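Local structure of bromoperoxidase A1 (Streptomyces aureofaciens, 1A8Q) at residues R20-I25 against A45-I50; F24-P29 against H52-H57; P214-H219 against E243-E248. The protein acts as a cofactor-free haloperoxidase of the alpha/beta hydrolase superfamily, able to brominate, and may be a chlorinating enzyme of 7-chlorotetracycline biosynthesis. One frame throughout, in Å; residues are numbered along the deposited sequence.

Overall arrangement
All three contacts reach the central mixed sheet of the alpha/beta hydrolase fold. Contacts 1 and 2 start from the same strand, 21-25: contact 1 pairs it with strand 48-52, and contact 2, about 16 Å away between centres, joins the ends of these strands and the loops after them. Contact 3 comes later in the chain and pairs strand 215-220 with strand 243-247, at one edge of the sheet within the chain; its centre lies about 19 Å from that of contact 1 and about 22 Å from that of contact 2, without touching either. Strands 88-93 and 112-118 run between the two pairings. Contact 2 borders Ser-94, contact 3 lies by Asp-223, and both come near His-252, so the catalytic triad draws on both parts of the sheet.

Contact 1 (R20-I25 against A45-I50); sequences RPVVFI and AGYRGI
With CG anti to its backbone N (chi1 -173°) and its chain bent at chi3 (76°), Arg-20 runs alongside Tyr-47, whose CG is turned anti to the carbonyl carbon (chi1 -63°). The two flat groups stand almost perpendicular, with Tyr-47 CD1 over one face of the guanidinium and Arg-20 NE 4.0 Å from Tyr-47 CE1. Arg-20 O lies in the plane of the phenol ring at its edge, 3.5 Å from Tyr-47 CD1, and Val-22 CG2 packs against Tyr-47 CB at 3.9 Å. Water adds two links: one molecule accepts from Arg-20 NE and bonds weakly with Tyr-47 OH, and another accepts from Arg-20 N and donates to Gly-46 O. The guanidinium itself is held by Asp-87 O, Thr-89 OG1 and Leu-272 O. The strands pair in parallel through four backbone bonds, from Arg-48 N to Arg-20 O (3.0 Å), by way of Val-22 N to Arg-48 O and Ile-50 N to Val-22 O, through to Phe-24 N and Ile-50 O (2.8 Å). The last carbonyl also lies in the plane of the Phe-24 ring, at its edge. Gly-46, with positive phi, closes helix 36-44 in a Schellman motif and leads into the second strand of this beta-alpha-beta crossover. Val-22, Phe-24 and Tyr-47 pack on helix 260-272, Phe-24 and Tyr-47 also on helix 36-44, and strand 88-93 continues the sheet beyond strand 21-25.

Contact 2 (F24-P29 against H52-H57); sequences FIHGWP and HDRRGH
His-26 and Arg-54 form the tight part of this contact. The imidazole is held in its own plane at both nitrogens: NE2 accepts from Arg-54 N (2.9 Å, 171°), and ND1 donates to Gly-27 O (2.8 Å), consistent with a neutral ring protonated at ND1. The Arg-54 side chain bends at chi3 (-64°) and brings NH1 over one face of the ring, the two planes tilted 44°, while NH1 and NH2 both donate to His-26 O, which lies in the guanidinium plane. NH2 also touches Ile-25 CG2 and forms a salt bridge with Glu-99, which in addition bonds His-52 NE2. The contact is buried throughout, but its ends are looser. Toward the strands a water links the backbones, donating to Phe-24 O and His-52 O and accepting weakly from His-26 N, and buried His-52 N has no partner in the model; toward the loop tips, His-57 CD2 only approaches His-26 CE1 (3.8 Å). His-Gly-Trp-Pro, with Pro-29 cis, corresponds to the loop that in relatives commonly contributes to the oxyanion hole, consistent with Gly-27 lying near Ser-94. Helix 69-82 packs on Ile-25 and His-52, helix 189-201 on Trp-28 and His-57.

Contact 3 (P214-H219 against E243-E248); sequences PTLVVH and ELKVYE
Val-218 and Tyr-247 make the closest side-chain meeting between these parallel strands, and the tyrosine can be followed outward. Its CB passes 3.9 Å from His-219 O, the carbonyl that accepts from Tyr-247 N. From there CG, turned anti to the carbonyl carbon (chi1 -82°), leads into a ring that lies under Val-218 CG1. This methyl sits over the ring centre, 3.6 Å from the centroid and 14° off the normal, a CH-pi contact; its nearest ring atom is CE1, with CD1 and CZ scarcely farther. At the tip, the OH still lies within 4.1 Å of Val-218 CG1 and is hydrogen-bonded to Asp-267 OD2 on helix 260-272; the ring also makes a cation-pi contact with Lys-263. On the same sheet face, Leu-216 CD1 rests against the aliphatic chain of Lys-245, 4.0 Å from its CG, while Lys-245 NZ reaches Asp-267 OD1 in a salt bridge. On the opposite face, which carries Val-217 and Leu-244, Val-217 CG1 meets Leu-244 CD1 at 3.9 Å, and helix 232-238, the crossover between the strands, touches both residues. Five backbone bonds hold the register, from Glu-243 N to Thr-215 O (2.9 Å) through to Tyr-247 N and His-219 O (2.8 Å, 173°). His-219 turns its ring away from strand 243-247 and bonds Val-226 O through NE2, close to the catalytic Asp-223. Asp-267 thus takes a cation on one carboxylate oxygen and a phenol on the other, an arrangement that probably offsets its charge while tying helix 260-272 to the edge strand through polar tips above an apolar layer.

Contact 1 (R20-I25 against A45-I50)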
loop_
_atom_site.group_PDB
_atom_site.type_symbol
_atom_site.label_atom_id
_atom_site.label_comp_id
_atom_site.label_asym_id
_atom_site.label_seq_id
_atom_site.Cartn_x
_atom_site.Cartn_y
_atom_site.Cartn_z
ATOM N N ARG A 20 1.836 -0.465 -21.273
ATOM C CA ARG A 20 2.846 -0.924 -20.294
ATOM C C ARG A 20 2.090 -1.096 -18.970
ATOM O O ARG A 20 1.343 -0.181 -18.618
ATOM C CB ARG A 20 3.898 0.151 -20.165
ATOM C CG ARG A 20 5.108 -0.164 -19.358
ATOM C CD ARG A 20 6.149 0.927 -19.406
ATOM N NE ARG A 20 5.991 2.158 -18.646
ATOM C CZ ARG A 20 6.046 2.207 -17.310
ATOM N NH1 ARG A 20 6.201 1.076 -16.662
ATOM N NH2 ARG A 20 5.976 3.372 -16.697
ATOM N N PRO A 21 2.418 -2.143 -18.249
ATOM C CA PRO A 21 1.688 -2.419 -17.014
ATOM C C PRO A 21 2.075 -1.611 -15.814
ATOM O O PRO A 21 3.253 -1.471 -15.456
ATOM C CB PRO A 21 1.954 -3.899 -16.755
ATOM C CG PRO A 21 3.023 -4.350 -17.676
ATOM C CD PRO A 21 3.325 -3.237 -18.623
ATOM N N VAL A 22 1.055 -1.184 -15.077
ATOM C CA VAL A 22 1.155 -0.464 -13.835
ATOM C C VAL A 22 0.372 -1.340 -12.817
ATOM O O VAL A 22 -0.821 -1.535 -13.009
ATOM C CB VAL A 22 0.585 0.934 -13.883
ATOM C CG1 VAL A 22 0.820 1.646 -12.542
ATOM C CG2 VAL A 22 1.184 1.749 -15.034
ATOM N N VAL A 23 1.082 -1.888 -11.847
ATOM C CA VAL A 23 0.458 -2.837 -10.906
ATOM C C VAL A 23 0.372 -2.133 -9.564
ATOM O O VAL A 23 1.366 -1.684 -8.977
ATOM C CB VAL A 23 1.264 -4.135 -10.791
ATOM C CG1 VAL A 23 0.743 -5.024 -9.663
ATOM C CG2 VAL A 23 1.277 -4.913 -12.114
ATOM N N PHE A 24 -0.841 -2.054 -9.028
ATOM C CA PHE A 24 -1.118 -1.313 -7.806
ATOM C C PHE A 24 -1.258 -2.269 -6.627
ATOM O O PHE A 24 -1.903 -3.318 -6.788
ATOM C CB PHE A 24 -2.424 -0.513 -7.944
ATOM C CG PHE A 24 -2.333 0.644 -8.917
ATOM C CD1 PHE A 24 -2.600 0.391 -10.253
ATOM C CD2 PHE A 24 -2.000 1.897 -8.448
ATOM C CE1 PHE A 24 -2.520 1.477 -11.153
ATOM C CE2 PHE A 24 -1.925 2.978 -9.351
ATOM C CZ PHE A 24 -2.205 2.728 -10.685
ATOM N N ILE A 25 -0.632 -1.879 -5.509
ATOM C CA ILE A 25 -0.541 -2.777 -4.342
ATOM C C ILE A 25 -1.120 -2.060 -3.153
ATOM O O ILE A 25 -0.651 -1.059 -2.620
ATOM C CB ILE A 25 0.971 -3.065 -4.035
ATOM C CG1 ILE A 25 1.652 -3.696 -5.262
ATOM C CG2 ILE A 25 1.089 -4.042 -2.851
ATOM C CD1 ILE A 25 3.184 -3.715 -5.119
ATOM N N ALA A 45 -4.580 7.224 -19.864
ATOM C CA ALA A 45 -3.316 7.764 -20.353
ATOM C C ALA A 45 -2.544 6.742 -21.168
ATOM O O ALA A 45 -1.397 7.018 -21.582
ATOM C CB ALA A 45 -2.497 8.261 -19.172
ATOM N N GLY A 46 -3.055 5.569 -21.451
ATOM C CA GLY A 46 -2.455 4.574 -22.295
ATOM C C GLY A 46 -1.614 3.472 -21.678
ATOM O O GLY A 46 -0.889 2.740 -22.354
ATOM N N TYR A 47 -1.879 3.213 -20.390
ATOM C CA TYR A 47 -1.242 2.130 -19.671
ATOM C C TYR A 47 -2.251 1.008 -19.344
ATOM O O TYR A 47 -3.438 1.236 -19.582
ATOM C CB TYR A 47 -0.705 2.632 -18.313
ATOM C CG TYR A 47 0.387 3.700 -18.528
ATOM C CD1 TYR A 47 1.707 3.299 -18.713
ATOM C CD2 TYR A 47 0.057 5.035 -18.470
ATOM C CE1 TYR A 47 2.669 4.285 -18.932
ATOM C CE2 TYR A 47 1.022 6.022 -18.692
ATOM C CZ TYR A 47 2.307 5.606 -18.933
ATOM O OH TYR A 47 3.287 6.576 -19.134
ATOM N N ARG A 48 -1.681 -0.128 -18.986
ATOM C CA ARG A 48 -2.505 -1.280 -18.526
ATOM C C ARG A 48 -2.492 -1.143 -16.999
ATOM O O ARG A 48 -1.393 -1.115 -16.436
ATOM C CB ARG A 48 -1.873 -2.551 -18.998
ATOM C CG ARG A 48 -2.571 -3.833 -18.586
ATOM C CD ARG A 48 -1.927 -5.048 -19.236
ATOM N NE ARG A 48 -2.547 -6.276 -18.727
ATOM C CZ ARG A 48 -2.038 -7.467 -19.068
ATOM N NH1 ARG A 48 -0.964 -7.544 -19.880
ATOM N NH2 ARG A 48 -2.559 -8.597 -18.637
ATOM N N GLY A 49 -3.671 -1.215 -16.373
ATOM C CA GLY A 49 -3.681 -0.984 -14.911
ATOM C C GLY A 49 -4.165 -2.283 -14.282
ATOM O O GLY A 49 -5.216 -2.795 -14.670
ATOM N N ILE A 50 -3.396 -2.772 -13.287
ATOM C CA ILE A 50 -3.760 -4.023 -12.652
ATOM C C ILE A 50 -3.792 -3.800 -11.142
ATOM O O ILE A 50 -2.925 -3.131 -10.589
ATOM C CB ILE A 50 -2.703 -5.117 -12.955
ATOM C CG1 ILE A 50 -2.852 -5.575 -14.420
ATOM C CG2 ILE A 50 -2.837 -6.355 -12.075
ATOM C CD1 ILE A 50 -1.562 -6.106 -14.998
HETATM O O HOH W 1 5.913 4.685 -20.132
HETATM O O HOH W 2 1.798 2.305 -22.388
#

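Contact 2 (F24-P29 against H52-H57)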
loop_
_atom_site.group_PDB
_atom_site.type_symbol
_atom_site.label_atom_id
_atom_site.label_comp_id
_atom_site.label_asym_id
_atom_site.label_seq_id
_atom_site.Cartn_x
_atom_site.Cartn_y
_atom_site.Cartn_z
ATOM N N PHE A 24 -0.841 -2.054 -9.028
ATOM C CA PHE A 24 -1.118 -1.313 -7.806
ATOM C C PHE A 24 -1.258 -2.269 -6.627
ATOM O O PHE A 24 -1.903 -3.318 -6.788
ATOM C CB PHE A 24 -2.424 -0.513 -7.944
ATOM C CG PHE A 24 -2.333 0.644 -8.917
ATOM C CD1 PHE A 24 -2.600 0.391 -10.253
ATOM C CD2 PHE A 24 -2.000 1.897 -8.448
ATOM C CE1 PHE A 24 -2.520 1.477 -11.153
ATOM C CE2 PHE A 24 -1.925 2.978 -9.351
ATOM C CZ PHE A 24 -2.205 2.728 -10.685
ATOM N N ILE A 25 -0.632 -1.879 -5.509
ATOM C CA ILE A 25 -0.541 -2.777 -4.342
ATOM C C ILE A 25 -1.120 -2.060 -3.153
ATOM O O ILE A 25 -0.651 -1.059 -2.620
ATOM C CB ILE A 25 0.971 -3.065 -4.035
ATOM C CG1 ILE A 25 1.652 -3.696 -5.262
ATOM C CG2 ILE A 25 1.089 -4.042 -2.851
ATOM C CD1 ILE A 25 3.184 -3.715 -5.119
ATOM N N HIS A 26 -2.334 -2.518 -2.701
ATOM C CA HIS A 26 -3.082 -1.785 -1.718
ATOM C C HIS A 26 -2.632 -1.909 -0.254
ATOM O O HIS A 26 -1.839 -2.794 0.010
ATOM C CB HIS A 26 -4.592 -2.229 -1.752
ATOM C CG HIS A 26 -4.833 -3.629 -1.259
ATOM N ND1 HIS A 26 -5.024 -3.924 0.068
ATOM C CD2 HIS A 26 -4.908 -4.812 -1.962
ATOM C CE1 HIS A 26 -5.210 -5.232 0.176
ATOM N NE2 HIS A 26 -5.145 -5.792 -0.997
ATOM N N GLY A 27 -3.186 -1.039 0.588
ATOM C CA GLY A 27 -2.799 -1.081 2.015
ATOM C C GLY A 27 -3.845 -1.801 2.881
ATOM O O GLY A 27 -4.832 -2.317 2.392
ATOM N N TRP A 28 -3.577 -1.783 4.192
ATOM C CA TRP A 28 -4.491 -2.410 5.155
ATOM C C TRP A 28 -5.525 -1.398 5.537
ATOM O O TRP A 28 -5.215 -0.210 5.755
ATOM C CB TRP A 28 -3.590 -2.717 6.368
ATOM C CG TRP A 28 -4.174 -3.271 7.644
ATOM C CD1 TRP A 28 -4.282 -4.568 7.984
ATOM C CD2 TRP A 28 -4.659 -2.512 8.763
ATOM N NE1 TRP A 28 -4.823 -4.702 9.240
ATOM C CE2 TRP A 28 -5.055 -3.450 9.734
ATOM C CE3 TRP A 28 -4.796 -1.157 9.057
ATOM C CZ2 TRP A 28 -5.579 -3.089 10.981
ATOM C CZ3 TRP A 28 -5.319 -0.781 10.287
ATOM C CH2 TRP A 28 -5.706 -1.762 11.229
ATOM N N PRO A 29 -6.770 -1.825 5.833
ATOM C CA PRO A 29 -7.279 -3.174 5.627
ATOM C C PRO A 29 -8.173 -3.279 4.396
ATOM O O PRO A 29 -9.310 -3.802 4.433
ATOM C CB PRO A 29 -8.191 -3.241 6.878
ATOM C CG PRO A 29 -8.782 -1.867 6.996
ATOM C CD PRO A 29 -7.761 -0.908 6.429
ATOM N N HIS A 52 -4.543 -6.126 -7.566
ATOM C CA HIS A 52 -4.939 -7.397 -6.980
ATOM C C HIS A 52 -5.377 -7.179 -5.545
ATOM O O HIS A 52 -5.104 -6.151 -4.932
ATOM C CB HIS A 52 -3.801 -8.443 -6.959
ATOM C CG HIS A 52 -2.567 -7.967 -6.249
ATOM N ND1 HIS A 52 -1.900 -6.830 -6.614
ATOM C CD2 HIS A 52 -1.896 -8.485 -5.171
ATOM C CE1 HIS A 52 -0.846 -6.646 -5.846
ATOM N NE2 HIS A 52 -0.808 -7.642 -4.959
ATOM N N ASP A 53 -6.126 -8.155 -5.022
ATOM C CA ASP A 53 -6.529 -8.144 -3.632
ATOM C C ASP A 53 -5.594 -9.123 -2.873
ATOM O O ASP A 53 -5.457 -10.282 -3.293
ATOM C CB ASP A 53 -7.955 -8.720 -3.492
ATOM C CG ASP A 53 -9.031 -7.790 -4.078
ATOM O OD1 ASP A 53 -8.771 -6.624 -4.420
ATOM O OD2 ASP A 53 -10.192 -8.263 -4.158
ATOM N N ARG A 54 -4.972 -8.606 -1.833
ATOM C CA ARG A 54 -4.022 -9.439 -1.041
ATOM C C ARG A 54 -4.777 -10.647 -0.484
ATOM O O ARG A 54 -5.980 -10.580 -0.248
ATOM C CB ARG A 54 -3.477 -8.564 0.079
ATOM C CG ARG A 54 -2.440 -9.254 1.000
ATOM C CD ARG A 54 -1.697 -8.215 1.871
ATOM N NE ARG A 54 -0.944 -7.348 0.940
ATOM C CZ ARG A 54 -1.194 -6.064 0.769
ATOM N NH1 ARG A 54 -2.089 -5.336 1.428
ATOM N NH2 ARG A 54 -0.457 -5.401 -0.155
ATOM N N ARG A 55 -4.081 -11.758 -0.288
ATOM C CA ARG A 55 -4.723 -12.955 0.304
ATOM C C ARG A 55 -5.505 -12.520 1.520
ATOM O O ARG A 55 -5.134 -11.686 2.327
ATOM C CB ARG A 55 -3.653 -13.997 0.679
ATOM C CG ARG A 55 -2.710 -13.450 1.757
ATOM C CD ARG A 55 -1.424 -14.268 1.779
ATOM N NE ARG A 55 -1.587 -15.648 2.178
ATOM C CZ ARG A 55 -1.404 -16.747 1.453
ATOM N NH1 ARG A 55 -1.046 -16.839 0.196
ATOM N NH2 ARG A 55 -1.609 -17.923 2.064
ATOM N N GLY A 56 -6.747 -13.121 1.674
ATOM C CA GLY A 56 -7.535 -12.714 2.838
ATOM C C GLY A 56 -8.175 -11.339 2.809
ATOM O O GLY A 56 -8.695 -10.882 3.820
ATOM N N HIS A 57 -8.215 -10.666 1.644
ATOM C CA HIS A 57 -8.811 -9.351 1.520
ATOM C C HIS A 57 -9.692 -9.395 0.245
ATOM O O HIS A 57 -9.421 -10.212 -0.645
ATOM C CB HIS A 57 -7.728 -8.254 1.322
ATOM C CG HIS A 57 -6.781 -8.054 2.486
ATOM N ND1 HIS A 57 -5.870 -9.002 2.911
ATOM C CD2 HIS A 57 -6.630 -6.973 3.282
ATOM C CE1 HIS A 57 -5.215 -8.546 3.959
ATOM N NE2 HIS A 57 -5.671 -7.322 4.223
HETATM O O HOH W 3 -4.031 -3.656 -4.978
#

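Contact 3 (P214-H219 against E243-E248)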
loop_
_atom_site.group_PDB
_atom_site.type_symbol
_atom_site.label_atom_id
_atom_site.label_comp_id
_atom_site.label_asym_id
_atom_site.label_seq_id
_atom_site.Cartn_x
_atom_site.Cartn_y
_atom_site.Cartn_z
ATOM N N PRO A 214 14.231 3.661 -10.924
ATOM C CA PRO A 214 13.766 4.960 -10.491
ATOM C C PRO A 214 12.618 4.737 -9.486
ATOM O O PRO A 214 11.787 3.898 -9.809
ATOM C CB PRO A 214 13.255 5.647 -11.753
ATOM C CG PRO A 214 13.844 4.894 -12.874
ATOM C CD PRO A 214 14.241 3.519 -12.397
ATOM N N THR A 215 12.584 5.522 -8.440
ATOM C CA THR A 215 11.585 5.309 -7.406
ATOM C C THR A 215 11.089 6.660 -6.953
ATOM O O THR A 215 11.887 7.578 -6.712
ATOM C CB THR A 215 12.199 4.557 -6.194
ATOM O OG1 THR A 215 12.638 3.255 -6.615
ATOM C CG2 THR A 215 11.114 4.447 -5.122
ATOM N N LEU A 216 9.780 6.843 -6.908
ATOM C CA LEU A 216 9.171 8.037 -6.391
ATOM C C LEU A 216 8.551 7.735 -5.028
ATOM O O LEU A 216 7.788 6.775 -4.932
ATOM C CB LEU A 216 8.027 8.470 -7.332
ATOM C CG LEU A 216 7.183 9.644 -6.853
ATOM C CD1 LEU A 216 7.922 10.958 -6.722
ATOM C CD2 LEU A 216 6.001 9.822 -7.832
ATOM N N VAL A 217 8.864 8.537 -4.049
ATOM C CA VAL A 217 8.297 8.371 -2.705
ATOM C C VAL A 217 7.401 9.562 -2.464
ATOM O O VAL A 217 7.819 10.726 -2.592
ATOM C CB VAL A 217 9.428 8.320 -1.644
ATOM C CG1 VAL A 217 8.781 8.174 -0.265
ATOM C CG2 VAL A 217 10.355 7.141 -1.936
ATOM N N VAL A 218 6.081 9.357 -2.250
ATOM C CA VAL A 218 5.145 10.439 -1.973
ATOM C C VAL A 218 4.605 10.269 -0.551
ATOM O O VAL A 218 4.319 9.118 -0.230
ATOM C CB VAL A 218 3.931 10.379 -2.948
ATOM C CG1 VAL A 218 2.877 11.428 -2.615
ATOM C CG2 VAL A 218 4.452 10.606 -4.376
ATOM N N HIS A 219 4.479 11.319 0.262
ATOM C CA HIS A 219 3.970 11.081 1.610
ATOM C C HIS A 219 3.368 12.375 2.113
ATOM O O HIS A 219 3.936 13.458 1.844
ATOM C CB HIS A 219 5.155 10.677 2.515
ATOM C CG HIS A 219 4.824 9.745 3.641
ATOM N ND1 HIS A 219 5.266 8.480 3.656
ATOM C CD2 HIS A 219 4.074 9.939 4.754
ATOM C CE1 HIS A 219 4.819 7.840 4.746
ATOM N NE2 HIS A 219 4.095 8.714 5.414
ATOM N N GLU A 243 13.278 9.949 -5.682
ATOM C CA GLU A 243 12.741 11.284 -5.555
ATOM C C GLU A 243 11.710 11.354 -4.432
ATOM O O GLU A 243 10.958 10.370 -4.324
ATOM C CB GLU A 243 12.021 11.753 -6.846
ATOM C CG GLU A 243 12.611 11.187 -8.115
ATOM C CD GLU A 243 11.880 11.401 -9.422
ATOM O OE1 GLU A 243 10.714 11.839 -9.529
ATOM O OE2 GLU A 243 12.508 11.054 -10.459
ATOM N N LEU A 244 11.666 12.407 -3.643
ATOM C CA LEU A 244 10.648 12.506 -2.592
ATOM C C LEU A 244 9.727 13.678 -2.884
ATOM O O LEU A 244 10.186 14.756 -3.292
ATOM C CB LEU A 244 11.300 12.725 -1.222
ATOM C CG LEU A 244 10.399 13.112 -0.055
ATOM C CD1 LEU A 244 9.575 11.890 0.404
ATOM C CD2 LEU A 244 11.224 13.576 1.153
ATOM N N LYS A 245 8.394 13.501 -2.775
ATOM C CA LYS A 245 7.470 14.607 -2.897
ATOM C C LYS A 245 6.636 14.636 -1.617
ATOM O O LYS A 245 5.897 13.662 -1.374
ATOM C CB LYS A 245 6.554 14.492 -4.133
ATOM C CG LYS A 245 7.283 14.697 -5.457
ATOM C CD LYS A 245 6.336 14.694 -6.671
ATOM C CE LYS A 245 7.134 15.258 -7.862
ATOM N NZ LYS A 245 6.219 15.668 -8.961
ATOM N N VAL A 246 6.790 15.648 -0.794
ATOM C CA VAL A 246 6.009 15.810 0.422
ATOM C C VAL A 246 4.693 16.508 0.077
ATOM O O VAL A 246 4.696 17.560 -0.556
ATOM C CB VAL A 246 6.752 16.599 1.500
ATOM C CG1 VAL A 246 5.876 16.872 2.723
ATOM C CG2 VAL A 246 8.017 15.783 1.799
ATOM N N TYR A 247 3.581 15.897 0.500
ATOM C CA TYR A 247 2.276 16.545 0.241
ATOM C C TYR A 247 1.875 17.274 1.503
ATOM O O TYR A 247 1.416 16.664 2.485
ATOM C CB TYR A 247 1.224 15.507 -0.168
ATOM C CG TYR A 247 1.218 15.082 -1.613
ATOM C CD1 TYR A 247 2.309 15.191 -2.456
ATOM C CD2 TYR A 247 0.068 14.482 -2.149
ATOM C CE1 TYR A 247 2.287 14.757 -3.777
ATOM C CE2 TYR A 247 0.043 13.995 -3.421
ATOM C CZ TYR A 247 1.106 14.216 -4.272
ATOM O OH TYR A 247 1.056 13.699 -5.526
ATOM N N GLU A 248 2.026 18.597 1.533
ATOM C CA GLU A 248 1.704 19.369 2.729
ATOM C C GLU A 248 0.228 19.270 3.082
ATOM O O GLU A 248 -0.651 19.475 2.262
ATOM C CB GLU A 248 2.122 20.859 2.517
ATOM C CG GLU A 248 3.639 20.965 2.430
ATOM C CD GLU A 248 4.175 22.371 2.632
ATOM O OE1 GLU A 248 3.394 23.344 2.619
ATOM O OE2 GLU A 248 5.416 22.478 2.796
#